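Local coordinates for protein ebony (Drosophila melanogaster, PDB 6DYM) that is a nonribosomal peptide synthetase whose C-terminal condensation domain, present here, probably forms the amide bond between beta-alanine and biogenic amines, at residues A[29-34]-A[162-167]; A[33-38]-A[195-200]; A[182-187]-A[203-208]. All coordinates share one frame; numbering follows the deposited sequence.

Interaction 1 of 3, residues A[29-34]-A[162-167]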
# COMPACT_ATOMS: atom_id res chain seq x y z
N ALA A 29 8.52 -3.87 7.43
CA ALA A 29 7.35 -4.53 6.87
C ALA A 29 7.11 -5.90 7.49
O ALA A 29 8.04 -6.68 7.72
CB ALA A 29 7.50 -4.65 5.35
N ASP A 30 5.84 -6.21 7.75
CA ASP A 30 5.49 -7.40 8.52
C ASP A 30 5.71 -8.68 7.73
O ASP A 30 5.94 -9.73 8.34
CB ASP A 30 4.04 -7.29 8.99
CG ASP A 30 3.81 -6.07 9.87
OD1 ASP A 30 3.83 -4.93 9.34
OD2 ASP A 30 3.61 -6.24 11.09
N LEU A 31 5.68 -8.63 6.40
CA LEU A 31 5.91 -9.83 5.60
C LEU A 31 7.38 -10.02 5.26
O LEU A 31 7.90 -11.14 5.36
CB LEU A 31 5.09 -9.77 4.31
CG LEU A 31 3.58 -9.89 4.49
CD1 LEU A 31 2.89 -9.73 3.14
CD2 LEU A 31 3.21 -11.23 5.13
N GLU A 32 8.07 -8.95 4.86
CA GLU A 32 9.46 -9.06 4.44
C GLU A 32 10.39 -9.43 5.59
O GLU A 32 11.49 -9.93 5.32
CB GLU A 32 9.93 -7.74 3.82
CG GLU A 32 9.25 -7.42 2.51
CD GLU A 32 8.04 -6.53 2.68
OE1 GLU A 32 7.07 -6.95 3.35
OE2 GLU A 32 8.05 -5.40 2.14
N GLN A 33 9.99 -9.19 6.84
CA GLN A 33 10.85 -9.57 7.96
C GLN A 33 11.09 -11.07 8.01
O GLN A 33 12.10 -11.53 8.55
CB GLN A 33 10.25 -9.09 9.28
CG GLN A 33 8.98 -9.82 9.67
CD GLN A 33 8.40 -9.34 10.99
OE1 GLN A 33 9.12 -9.13 11.96
NE2 GLN A 33 7.09 -9.16 11.02
N TRP A 34 10.17 -11.85 7.45
CA TRP A 34 10.30 -13.30 7.44
C TRP A 34 11.07 -13.82 6.24
O TRP A 34 11.41 -15.00 6.20
CB TRP A 34 8.91 -13.95 7.51
CG TRP A 34 8.10 -13.42 8.66
CD1 TRP A 34 6.98 -12.66 8.59
CD2 TRP A 34 8.38 -13.61 10.06
NE1 TRP A 34 6.53 -12.36 9.86
CE2 TRP A 34 7.37 -12.93 10.78
CE3 TRP A 34 9.38 -14.28 10.77
CZ2 TRP A 34 7.34 -12.91 12.17
CZ3 TRP A 34 9.34 -14.26 12.15
CH2 TRP A 34 8.33 -13.58 12.84
N THR A 162 -4.98 -4.69 0.58
CA THR A 162 -4.61 -5.73 1.54
C THR A 162 -3.76 -5.10 2.63
O THR A 162 -2.70 -4.54 2.35
CB THR A 162 -3.85 -6.88 0.89
OG1 THR A 162 -4.62 -7.43 -0.18
CG2 THR A 162 -3.57 -7.99 1.90
N ASN A 163 -4.22 -5.19 3.87
CA ASN A 163 -3.53 -4.59 4.99
C ASN A 163 -2.78 -5.67 5.76
O ASN A 163 -3.37 -6.67 6.18
CB ASN A 163 -4.52 -3.84 5.88
CG ASN A 163 -5.01 -2.57 5.22
OD1 ASN A 163 -4.21 -1.75 4.79
ND2 ASN A 163 -6.32 -2.43 5.11
N THR A 164 -1.47 -5.46 5.91
CA THR A 164 -0.59 -6.47 6.46
C THR A 164 0.04 -6.07 7.78
O THR A 164 0.86 -6.82 8.31
CB THR A 164 0.52 -6.79 5.45
OG1 THR A 164 1.21 -5.58 5.12
CG2 THR A 164 -0.06 -7.40 4.18
N SER A 165 -0.32 -4.92 8.33
CA SER A 165 0.15 -4.54 9.65
C SER A 165 -1.04 -4.32 10.58
O SER A 165 -2.13 -3.96 10.11
CB SER A 165 1.01 -3.27 9.61
OG SER A 165 0.22 -2.10 9.57
N PRO A 166 -0.88 -4.55 11.88
CA PRO A 166 -2.03 -4.38 12.79
C PRO A 166 -2.62 -2.98 12.75
O PRO A 166 -3.85 -2.83 12.83
CB PRO A 166 -1.44 -4.72 14.16
CG PRO A 166 -0.24 -5.59 13.86
CD PRO A 166 0.31 -5.08 12.57
N LEU A 167 -1.79 -1.95 12.58
CA LEU A 167 -2.30 -0.58 12.59
C LEU A 167 -3.12 -0.28 11.34
O LEU A 167 -4.18 0.34 11.41
CB LEU A 167 -1.15 0.41 12.72
CG LEU A 167 -1.50 1.90 12.60
CD1 LEU A 167 -2.56 2.30 13.63
CD2 LEU A 167 -0.25 2.76 12.75
O HOH W 1 0.82 -8.11 10.97
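At the junction of strand 158-163 and helix 166-174, on a sheet whose strand order and directions match the GNAT acyltransferase fold, Asp30 of the 29-34 loop packs against Thr164, Ser165 and Pro166, with Ser165 as helix N-cap. Asp30 and Thr164 bury the most surface, Asp30 touching all three of these residues. Asp30 CG stands anti to its own carbonyl carbon, beside the backbone N (chi1 -59°), while CB approaches Thr164 O at 3.3 Å. From there the two carboxylate oxygens diverge: OD1 meets Ser165 CB at 3.3 Å, and OD2 faces Pro166 CD, tip to tip, at 3.8 Å. The carboxylate thus lies beside the first turn of the helix, where the helix dipole could favour its negative charge, although its neighbours across the contact are carbons and a carbonyl oxygen. Ser165 OG, at the N-cap, is hydrogen-bonded to Thr168 OG1 in the first turn. A water near Asp30 OD2 and Thr164 O lies 3.0 Å from Thr164 O; its link to OD2 is weak. Deeper down, Leu31 and Thr164 cross at about a right angle, CD1 meeting CG2 at 3.9 Å, and Leu31 also rests on Phe99 of helix 93-111. Asp30 O takes one bond from outside the loop, from Gln204 NE2, and one from within it, from Gln33 NE2 at 3.0 Å with an N-H...O angle of 164°.

Interaction 2 of 3, residues A[33-38]-A[195-200]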
# COMPACT_ATOMS: atom_id res chain seq x y z
N GLN A 33 9.99 -9.19 6.84
CA GLN A 33 10.85 -9.57 7.96
C GLN A 33 11.09 -11.07 8.01
O GLN A 33 12.10 -11.53 8.55
CB GLN A 33 10.25 -9.09 9.28
CG GLN A 33 8.98 -9.82 9.67
CD GLN A 33 8.40 -9.34 10.99
OE1 GLN A 33 9.12 -9.13 11.96
NE2 GLN A 33 7.09 -9.16 11.02
N TRP A 34 10.17 -11.85 7.45
CA TRP A 34 10.30 -13.30 7.44
C TRP A 34 11.07 -13.82 6.24
O TRP A 34 11.41 -15.00 6.20
CB TRP A 34 8.91 -13.95 7.51
CG TRP A 34 8.10 -13.42 8.66
CD1 TRP A 34 6.98 -12.66 8.59
CD2 TRP A 34 8.38 -13.61 10.06
NE1 TRP A 34 6.53 -12.36 9.86
CE2 TRP A 34 7.37 -12.93 10.78
CE3 TRP A 34 9.38 -14.28 10.77
CZ2 TRP A 34 7.34 -12.91 12.17
CZ3 TRP A 34 9.34 -14.26 12.15
CH2 TRP A 34 8.33 -13.58 12.84
N LEU A 35 11.35 -12.96 5.26
CA LEU A 35 12.16 -13.32 4.10
C LEU A 35 13.64 -13.03 4.30
O LEU A 35 14.43 -13.29 3.38
CB LEU A 35 11.66 -12.58 2.86
CG LEU A 35 10.20 -12.79 2.46
CD1 LEU A 35 9.83 -11.90 1.28
CD2 LEU A 35 9.95 -14.25 2.14
N LYS A 36 14.03 -12.51 5.46
CA LYS A 36 15.44 -12.26 5.73
C LYS A 36 16.20 -13.58 5.75
O LYS A 36 15.68 -14.60 6.22
CB LYS A 36 15.60 -11.52 7.06
CG LYS A 36 15.11 -10.08 7.05
CD LYS A 36 15.40 -9.38 8.38
CE LYS A 36 14.52 -8.15 8.56
NZ LYS A 36 14.48 -7.29 7.34
N PRO A 37 17.44 -13.61 5.24
CA PRO A 37 18.10 -12.45 4.65
C PRO A 37 17.86 -12.35 3.14
O PRO A 37 17.22 -13.23 2.56
CB PRO A 37 19.58 -12.70 4.94
CG PRO A 37 19.69 -14.22 5.11
CD PRO A 37 18.30 -14.81 5.18
N GLY A 38 18.35 -11.28 2.53
CA GLY A 38 18.23 -11.10 1.11
C GLY A 38 17.23 -10.06 0.64
O GLY A 38 16.86 -10.07 -0.54
N ARG A 195 6.85 -22.56 3.13
CA ARG A 195 6.03 -21.47 3.63
C ARG A 195 6.92 -20.29 3.96
O ARG A 195 7.53 -20.26 5.04
CB ARG A 195 5.22 -21.91 4.85
CG ARG A 195 4.42 -23.19 4.59
CD ARG A 195 3.64 -23.68 5.81
NE ARG A 195 4.51 -24.22 6.84
CZ ARG A 195 4.53 -23.81 8.11
NH1 ARG A 195 3.71 -22.84 8.51
NH2 ARG A 195 5.36 -24.36 8.98
N PRO A 196 7.05 -19.30 3.07
CA PRO A 196 8.05 -18.24 3.28
C PRO A 196 7.81 -17.41 4.53
O PRO A 196 8.78 -16.87 5.10
CB PRO A 196 7.94 -17.39 2.01
CG PRO A 196 6.60 -17.72 1.43
CD PRO A 196 6.33 -19.15 1.80
N PHE A 197 6.56 -17.27 4.98
CA PHE A 197 6.25 -16.61 6.25
C PHE A 197 5.92 -17.62 7.34
O PHE A 197 5.22 -17.28 8.30
CB PHE A 197 5.10 -15.62 6.07
CG PHE A 197 5.08 -14.95 4.72
CD1 PHE A 197 6.09 -14.08 4.34
CD2 PHE A 197 4.04 -15.18 3.83
CE1 PHE A 197 6.08 -13.46 3.10
CE2 PHE A 197 4.02 -14.56 2.58
CZ PHE A 197 5.05 -13.71 2.21
N GLY A 198 6.43 -18.85 7.23
CA GLY A 198 6.03 -19.91 8.14
C GLY A 198 6.44 -19.68 9.58
O GLY A 198 5.79 -20.17 10.50
N ASP A 199 7.52 -18.92 9.80
CA ASP A 199 7.97 -18.61 11.15
C ASP A 199 7.15 -17.50 11.81
O ASP A 199 7.38 -17.21 13.00
CB ASP A 199 9.45 -18.21 11.14
CG ASP A 199 10.37 -19.39 10.85
OD1 ASP A 199 10.04 -20.53 11.24
OD2 ASP A 199 11.42 -19.17 10.22
N ALA A 200 6.22 -16.87 11.10
CA ALA A 200 5.42 -15.82 11.69
C ALA A 200 4.44 -16.40 12.70
O ALA A 200 4.01 -17.55 12.56
CB ALA A 200 4.67 -15.04 10.61
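The Trp34 indole has neighbours on both faces: Ala200 and the Asp199 carbonyl lie over one, Gln33 CG, toward the rim, on the other, while NE1 is hydrogen-bonded to Gln204 OE1. The face of Trp34 receives a tight double turn in the loop between strands 178-184 and 205-212: two overlapping type I beta turns, Arg195 to Gly198 and Phe197 to Ala200, closed by Gly198 N to Arg195 O at 2.8 Å and Ala200 N to Phe197 O at 3.0 Å. Ala200 CB makes a CH-pi contact, 3.6 Å from the centroid of the five-membered ring and 26° off its normal. Over the six-membered ring the backbone takes over, with Asp199 O 3.6 Å from Trp34 CZ3. Asp199 CB comes near CE3, its carboxylate plane turned 66° from the indole. The second flat group, the Phe197 ring, has Pro196 CG over the centre of one face and Trp34 CB at its edge, 4.2 Å from Phe197 CD1. Helix 93-111 adds Phe99, whose ring meets that of Phe197 with planes at about 60°. Leu35 extends this apolar patch. Its side chain runs alongside Pro196, pointing the same way. One methyl, CD2, serves both neighbours, touching Pro196 CB at 3.7 Å and Phe197 CE1 at 4.1 Å.

Interaction 3 of 3, residues A[182-187]-A[203-208]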
# COMPACT_ATOMS: atom_id res chain seq x y z
N ASN A 182 -9.46 -12.87 5.69
CA ASN A 182 -8.56 -12.73 6.83
C ASN A 182 -7.65 -13.95 6.81
O ASN A 182 -8.00 -15.00 7.35
CB ASN A 182 -9.34 -12.62 8.15
CG ASN A 182 -8.44 -12.39 9.35
OD1 ASN A 182 -7.25 -12.71 9.32
ND2 ASN A 182 -9.00 -11.82 10.40
N PHE A 183 -6.49 -13.82 6.19
CA PHE A 183 -5.63 -14.97 5.95
C PHE A 183 -4.47 -15.00 6.93
O PHE A 183 -3.83 -13.98 7.20
CB PHE A 183 -5.09 -14.97 4.52
CG PHE A 183 -4.52 -16.29 4.09
CD1 PHE A 183 -5.35 -17.30 3.62
CD2 PHE A 183 -3.16 -16.53 4.18
CE1 PHE A 183 -4.82 -18.52 3.25
CE2 PHE A 183 -2.63 -17.76 3.81
CZ PHE A 183 -3.46 -18.75 3.34
N GLN A 184 -4.19 -16.20 7.45
CA GLN A 184 -3.06 -16.45 8.34
C GLN A 184 -1.80 -16.58 7.49
O GLN A 184 -1.64 -17.55 6.75
CB GLN A 184 -3.32 -17.71 9.16
CG GLN A 184 -2.39 -17.93 10.33
CD GLN A 184 -2.84 -19.09 11.19
OE1 GLN A 184 -3.96 -19.11 11.69
NE2 GLN A 184 -1.97 -20.09 11.35
N VAL A 185 -0.87 -15.62 7.63
CA VAL A 185 0.23 -15.52 6.67
C VAL A 185 1.18 -16.71 6.78
O VAL A 185 1.85 -17.06 5.79
CB VAL A 185 0.97 -14.18 6.82
CG1 VAL A 185 -0.02 -13.02 6.86
CG2 VAL A 185 1.87 -14.18 8.04
N ASN A 186 1.26 -17.37 7.94
CA ASN A 186 2.18 -18.51 8.04
C ASN A 186 1.62 -19.78 7.41
O ASN A 186 2.30 -20.81 7.44
CB ASN A 186 2.59 -18.77 9.50
CG ASN A 186 1.43 -19.22 10.40
OD1 ASN A 186 0.43 -19.76 9.94
ND2 ASN A 186 1.59 -19.01 11.70
N GLU A 187 0.42 -19.74 6.83
CA GLU A 187 -0.12 -20.87 6.10
C GLU A 187 0.10 -20.77 4.59
O GLU A 187 -0.22 -21.72 3.87
CB GLU A 187 -1.62 -21.02 6.40
CG GLU A 187 -1.94 -21.18 7.88
CD GLU A 187 -1.99 -22.63 8.33
OE1 GLU A 187 -2.66 -22.91 9.35
OE2 GLU A 187 -1.36 -23.49 7.67
N GLU A 203 -0.94 -15.19 14.86
CA GLU A 203 -1.73 -13.98 14.97
C GLU A 203 -1.45 -12.97 13.87
O GLU A 203 -2.19 -11.99 13.75
CB GLU A 203 -1.50 -13.34 16.34
CG GLU A 203 -2.01 -14.18 17.52
CD GLU A 203 -1.16 -15.43 17.81
OE1 GLU A 203 0.07 -15.39 17.57
OE2 GLU A 203 -1.73 -16.44 18.27
N GLN A 204 -0.41 -13.17 13.06
CA GLN A 204 -0.13 -12.24 11.97
C GLN A 204 -1.03 -12.56 10.79
O GLN A 204 -0.95 -13.66 10.22
CB GLN A 204 1.33 -12.28 11.55
CG GLN A 204 1.62 -11.31 10.41
CD GLN A 204 3.09 -11.20 10.08
OE1 GLN A 204 3.95 -11.69 10.81
NE2 GLN A 204 3.39 -10.55 8.96
N ARG A 205 -1.87 -11.60 10.42
CA ARG A 205 -2.84 -11.77 9.35
C ARG A 205 -2.50 -10.89 8.16
O ARG A 205 -1.76 -9.91 8.27
CB ARG A 205 -4.26 -11.44 9.83
CG ARG A 205 -4.51 -11.75 11.31
CD ARG A 205 -4.41 -13.24 11.57
NE ARG A 205 -5.41 -13.98 10.80
CZ ARG A 205 -5.58 -15.30 10.87
NH1 ARG A 205 -4.83 -16.03 11.67
NH2 ARG A 205 -6.52 -15.88 10.14
N ALA A 206 -3.02 -11.28 7.00
CA ALA A 206 -3.16 -10.41 5.84
C ALA A 206 -4.66 -10.27 5.61
O ALA A 206 -5.36 -11.28 5.48
CB ALA A 206 -2.47 -10.97 4.61
N ILE A 207 -5.15 -9.04 5.61
CA ILE A 207 -6.59 -8.79 5.56
C ILE A 207 -6.90 -8.02 4.28
O ILE A 207 -6.31 -6.96 4.03
CB ILE A 207 -7.08 -8.04 6.80
CG1 ILE A 207 -6.64 -8.80 8.06
CG2 ILE A 207 -8.59 -7.90 6.75
CD1 ILE A 207 -7.35 -8.40 9.32
N VAL A 208 -7.81 -8.57 3.48
CA VAL A 208 -8.26 -7.93 2.25
C VAL A 208 -9.47 -7.07 2.57
O VAL A 208 -10.48 -7.58 3.08
CB VAL A 208 -8.59 -8.98 1.17
CG1 VAL A 208 -9.11 -8.31 -0.09
CG2 VAL A 208 -7.36 -9.81 0.85
O HOH W 2 0.53 -16.16 10.49
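Asn182 and Arg205 meet where strand 178-184, at the border of the sheet, pairs antiparallel with strand 205-212, the short axes 157° apart. Asn182 OD1 takes an almost straight bond from Arg205 NE at 2.7 Å, lying in the guanidinium plane; Arg205 NH2 reaches Asn182 O at 3.3 Å from well above that carbonyl's plane. The bends at chi2 (-65°) and chi3 (-61°) turn the arginine chain back and bring NE to Asn182. Phe183 forms the hydrogen-bonded pair with Ala206, its N 2.9 Å from Ala206 O and its O 2.8 Å from Ala206 N. Gln184 returns to the arginine's side of the sheet: its CA and CB cover one guanidinium face, and OE1 accepts from Arg205 NH1 at 3.2 Å. Its NE2 is anchored to Asn186 OD1 at 2.8 Å, in the carbonyl plane and on a lone pair. Val185 prolongs the pairing through N to Gln204 O at 3.2 Å, while its CG1 packs on Ala206 CB. At Asn186 a water bridges the backbone N and Gln204 O. With Asp202 O also accepting from NH1, these acceptors of Arg205 are all neutral amide oxygens, whose dipoles could stabilise its positive charge.

Contact area grows from interaction 1 (175 Å²) through interaction 2 (308 Å²) to interaction 3 (470 Å²), and the chemistry changes with it. Interaction 1 is a surface contact of a carboxylate with a helix start; interaction 2, partly buried, is apolar packing between two loops; interaction 3, also partly buried, is strand pairing reinforced by polar side chains. Interactions 1 and 2 share Gln33 and Trp34 of one loop, whereas 1 and 3 reach neighbouring strands, joined where Asn163 N lies 2.7 Å from Ile207 O. The amide of Gln204, in interaction 3, bonds to backbone of interaction 1 and to the indole shared by 1 and 2. Arg195 NH1, 2.7 Å from Asn186 O, further links interactions 2 and 3.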